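Local coordinates for protein parahox neighbor (Phaeodactylum tricornutum CCAP 1055/1, PDB 5Z5M) that probably acts as a bifunctional allantoin synthase in urate degradation, hydrolysing 5-hydroxyisourate and decarboxylating OHCU to (S)-allantoin, at residues A[61-72]-A[155-163]. Residues are numbered along the deposited sequence; the frame is centred on the assembly and turned at random.
Sequences NKSSKDQKLELL and FMVALEQVH
Phe155 inserts its ring among Lys65, Lys68, Leu69 and Leu72, a knob in a hole on helix 65-72. From CB, CG stands anti to the backbone N (chi1 -175°), which carries the ring from the side of helix 155-163 across to the other helix. CD1 and CE1 touch CD1 of Leu72, with Phe155 CE1 3.6 Å from that methyl. CE1 also meets CD1 of Leu69, which comes in at the ring edge. At the tip, Phe155 CZ reaches CB of Lys68 at 3.8 Å. Lys65 bends at its third and fourth torsions and sets NZ over one face, 3.7 Å from the centroid of the Phe155 ring, a cation-pi contact. This amine is nearest CZ and CE2, with CD2 slightly farther. With an alanine in place of Phe155, Lys65 NZ would probably lose its aromatic partner, and a gap would be likely between Leu69, Leu72 and Lys68 CB.

Leu72 is the reciprocal knob, seated among Phe155, Ala158, Leu159 and Val162. Leu72 CD2 lies 3.7 Å from both Leu159 CD2 and Val162 CG1. Leu71 CD2 adds a contact to Val162 CG2.

The polar link is at Asn61. His163 NE2 donates to Asn61 OD1 at 3.2 Å, from above the carbonyl plane, with amide and ring perpendicular, and the bond is bent (147°). Tyr26 bonds His163 ND1, so both ring nitrogens are engaged. Lys68 runs extended past Leu159 CD1, and Lys68 NZ donates to Asn61 O at 2.8 Å. The same amine forms a salt bridge with Glu152 of the second subunit.

Helix segments 65-72 and 155-163 cross at 65° in the OHCU decarboxylase region. Apolar side chains fill the middle of the contact, and its lysines meet the second subunit. The bridge to Glu152 probably offsets the cost of placing the Lys68 amine in buried surroundings.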
# COMPACT_ATOMS: atom_id res chain seq x y z
N ASN A 61 -1.12 -27.33 -22.95
CA ASN A 61 -1.34 -27.68 -21.55
C ASN A 61 -2.09 -29.00 -21.38
O ASN A 61 -1.91 -29.70 -20.38
CB ASN A 61 -2.10 -26.56 -20.83
CG ASN A 61 -1.19 -25.40 -20.43
OD1 ASN A 61 0.03 -25.53 -20.43
ND2 ASN A 61 -1.79 -24.27 -20.09
N LYS A 62 -2.92 -29.35 -22.36
CA LYS A 62 -3.69 -30.58 -22.26
C LYS A 62 -2.94 -31.78 -22.84
O LYS A 62 -3.47 -32.89 -22.87
CB LYS A 62 -5.05 -30.40 -22.94
CG LYS A 62 -5.98 -29.48 -22.16
CD LYS A 62 -7.26 -29.18 -22.92
CE LYS A 62 -8.05 -28.07 -22.23
NZ LYS A 62 -9.28 -27.70 -22.98
N SER A 63 -1.71 -31.56 -23.30
CA SER A 63 -0.91 -32.64 -23.89
C SER A 63 -0.22 -33.47 -22.80
O SER A 63 -0.20 -33.08 -21.64
CB SER A 63 0.12 -32.07 -24.87
OG SER A 63 1.15 -31.37 -24.19
N SER A 64 0.32 -34.62 -23.19
CA SER A 64 0.96 -35.52 -22.23
C SER A 64 2.27 -34.94 -21.70
O SER A 64 2.88 -34.08 -22.33
CB SER A 64 1.22 -36.89 -22.86
OG SER A 64 2.30 -36.82 -23.78
N LYS A 65 2.69 -35.41 -20.53
CA LYS A 65 3.95 -34.98 -19.94
C LYS A 65 5.09 -35.25 -20.91
O LYS A 65 6.03 -34.45 -21.03
CB LYS A 65 4.21 -35.68 -18.61
CG LYS A 65 5.67 -35.67 -18.18
CD LYS A 65 5.84 -36.09 -16.73
CE LYS A 65 5.87 -34.89 -15.81
NZ LYS A 65 7.10 -34.07 -16.00
N ASP A 66 5.00 -36.37 -21.62
CA ASP A 66 6.00 -36.75 -22.60
C ASP A 66 6.06 -35.73 -23.74
O ASP A 66 7.14 -35.36 -24.20
CB ASP A 66 5.72 -38.15 -23.15
N GLN A 67 4.89 -35.28 -24.19
CA GLN A 67 4.81 -34.25 -25.23
C GLN A 67 5.38 -32.93 -24.73
O GLN A 67 6.04 -32.20 -25.48
CB GLN A 67 3.37 -34.06 -25.69
CG GLN A 67 2.80 -35.21 -26.50
CD GLN A 67 1.34 -35.01 -26.83
OE1 GLN A 67 0.46 -35.22 -25.99
NE2 GLN A 67 1.06 -34.60 -28.06
N LYS A 68 5.10 -32.61 -23.47
CA LYS A 68 5.58 -31.35 -22.89
C LYS A 68 7.10 -31.35 -22.74
O LYS A 68 7.75 -30.37 -23.10
CB LYS A 68 4.90 -31.10 -21.55
CG LYS A 68 3.43 -30.66 -21.68
CD LYS A 68 2.73 -30.57 -20.33
CE LYS A 68 1.25 -30.34 -20.50
NZ LYS A 68 0.55 -30.14 -19.21
N LEU A 69 7.65 -32.44 -22.22
CA LEU A 69 9.10 -32.52 -22.04
C LEU A 69 9.83 -32.42 -23.38
O LEU A 69 10.89 -31.81 -23.48
CB LEU A 69 9.48 -33.82 -21.32
CG LEU A 69 10.93 -33.86 -20.82
CD1 LEU A 69 11.18 -32.75 -19.81
CD2 LEU A 69 11.26 -35.22 -20.23
N GLU A 70 9.24 -33.02 -24.41
CA GLU A 70 9.82 -32.96 -25.75
C GLU A 70 9.76 -31.55 -26.33
O GLU A 70 10.64 -31.14 -27.09
CB GLU A 70 9.12 -33.94 -26.69
CG GLU A 70 9.49 -35.40 -26.47
CD GLU A 70 10.87 -35.77 -27.02
OE1 GLU A 70 11.72 -34.87 -27.17
OE2 GLU A 70 11.09 -36.97 -27.31
N LEU A 71 8.71 -30.80 -25.98
CA LEU A 71 8.61 -29.42 -26.42
C LEU A 71 9.73 -28.60 -25.79
O LEU A 71 10.36 -27.78 -26.45
CB LEU A 71 7.24 -28.84 -26.05
CG LEU A 71 6.89 -27.45 -26.59
CD1 LEU A 71 5.43 -27.38 -26.98
CD2 LEU A 71 7.21 -26.37 -25.57
N LEU A 72 9.98 -28.83 -24.50
CA LEU A 72 11.06 -28.15 -23.80
C LEU A 72 12.43 -28.48 -24.41
O LEU A 72 13.25 -27.59 -24.63
CB LEU A 72 11.06 -28.51 -22.32
CG LEU A 72 9.84 -28.09 -21.49
CD1 LEU A 72 10.04 -28.45 -20.03
CD2 LEU A 72 9.57 -26.60 -21.65
N PHE A 155 10.27 -27.49 -14.16
CA PHE A 155 9.46 -27.96 -15.28
C PHE A 155 8.29 -27.01 -15.51
O PHE A 155 7.97 -26.66 -16.64
CB PHE A 155 8.96 -29.39 -15.01
CG PHE A 155 8.21 -30.00 -16.16
CD1 PHE A 155 8.89 -30.50 -17.25
CD2 PHE A 155 6.83 -30.10 -16.14
CE1 PHE A 155 8.21 -31.08 -18.31
CE2 PHE A 155 6.14 -30.67 -17.19
CZ PHE A 155 6.83 -31.16 -18.28
N MET A 156 7.67 -26.57 -14.41
CA MET A 156 6.61 -25.56 -14.45
C MET A 156 7.10 -24.21 -14.95
O MET A 156 6.45 -23.55 -15.75
CB MET A 156 5.99 -25.39 -13.07
CG MET A 156 5.05 -26.50 -12.69
SD MET A 156 3.69 -26.52 -13.87
CE MET A 156 3.07 -24.85 -13.68
N VAL A 157 8.25 -23.78 -14.44
CA VAL A 157 8.81 -22.49 -14.83
C VAL A 157 9.18 -22.48 -16.31
O VAL A 157 8.91 -21.52 -17.01
CB VAL A 157 10.05 -22.13 -13.98
CG1 VAL A 157 10.68 -20.83 -14.47
CG2 VAL A 157 9.68 -22.03 -12.50
N ALA A 158 9.79 -23.57 -16.77
CA ALA A 158 10.20 -23.67 -18.17
C ALA A 158 8.99 -23.59 -19.10
O ALA A 158 9.04 -22.93 -20.14
CB ALA A 158 10.96 -24.97 -18.40
N LEU A 159 7.92 -24.27 -18.72
CA LEU A 159 6.70 -24.27 -19.53
C LEU A 159 6.08 -22.87 -19.57
O LEU A 159 5.55 -22.46 -20.60
CB LEU A 159 5.69 -25.28 -19.00
CG LEU A 159 6.00 -26.76 -19.25
CD1 LEU A 159 5.02 -27.65 -18.51
CD2 LEU A 159 6.00 -27.08 -20.74
N GLU A 160 6.16 -22.14 -18.46
CA GLU A 160 5.70 -20.75 -18.45
C GLU A 160 6.54 -19.92 -19.42
O GLU A 160 6.01 -19.09 -20.15
CB GLU A 160 5.77 -20.17 -17.03
CG GLU A 160 4.69 -20.71 -16.10
CD GLU A 160 4.84 -20.25 -14.65
OE1 GLU A 160 5.86 -19.60 -14.31
OE2 GLU A 160 3.92 -20.54 -13.86
N GLN A 161 7.85 -20.17 -19.43
CA GLN A 161 8.74 -19.46 -20.34
C GLN A 161 8.44 -19.75 -21.81
O GLN A 161 8.47 -18.83 -22.64
CB GLN A 161 10.21 -19.79 -20.03
CG GLN A 161 10.67 -19.43 -18.60
CD GLN A 161 10.60 -17.94 -18.28
OE1 GLN A 161 11.00 -17.09 -19.08
NE2 GLN A 161 10.09 -17.62 -17.10
N VAL A 162 8.13 -21.00 -22.17
CA VAL A 162 7.87 -21.28 -23.58
C VAL A 162 6.57 -20.63 -24.05
O VAL A 162 6.47 -20.22 -25.20
CB VAL A 162 7.84 -22.81 -23.90
CG1 VAL A 162 9.15 -23.47 -23.50
CG2 VAL A 162 6.66 -23.49 -23.25
N HIS A 163 5.58 -20.52 -23.17
CA HIS A 163 4.34 -19.84 -23.53
C HIS A 163 4.60 -18.36 -23.73
O HIS A 163 3.97 -17.74 -24.58
CB HIS A 163 3.26 -20.03 -22.46
CG HIS A 163 2.73 -21.43 -22.37
ND1 HIS A 163 2.33 -22.14 -23.47
CD2 HIS A 163 2.52 -22.23 -21.30
CE1 HIS A 163 1.91 -23.34 -23.09
NE2 HIS A 163 2.00 -23.41 -21.78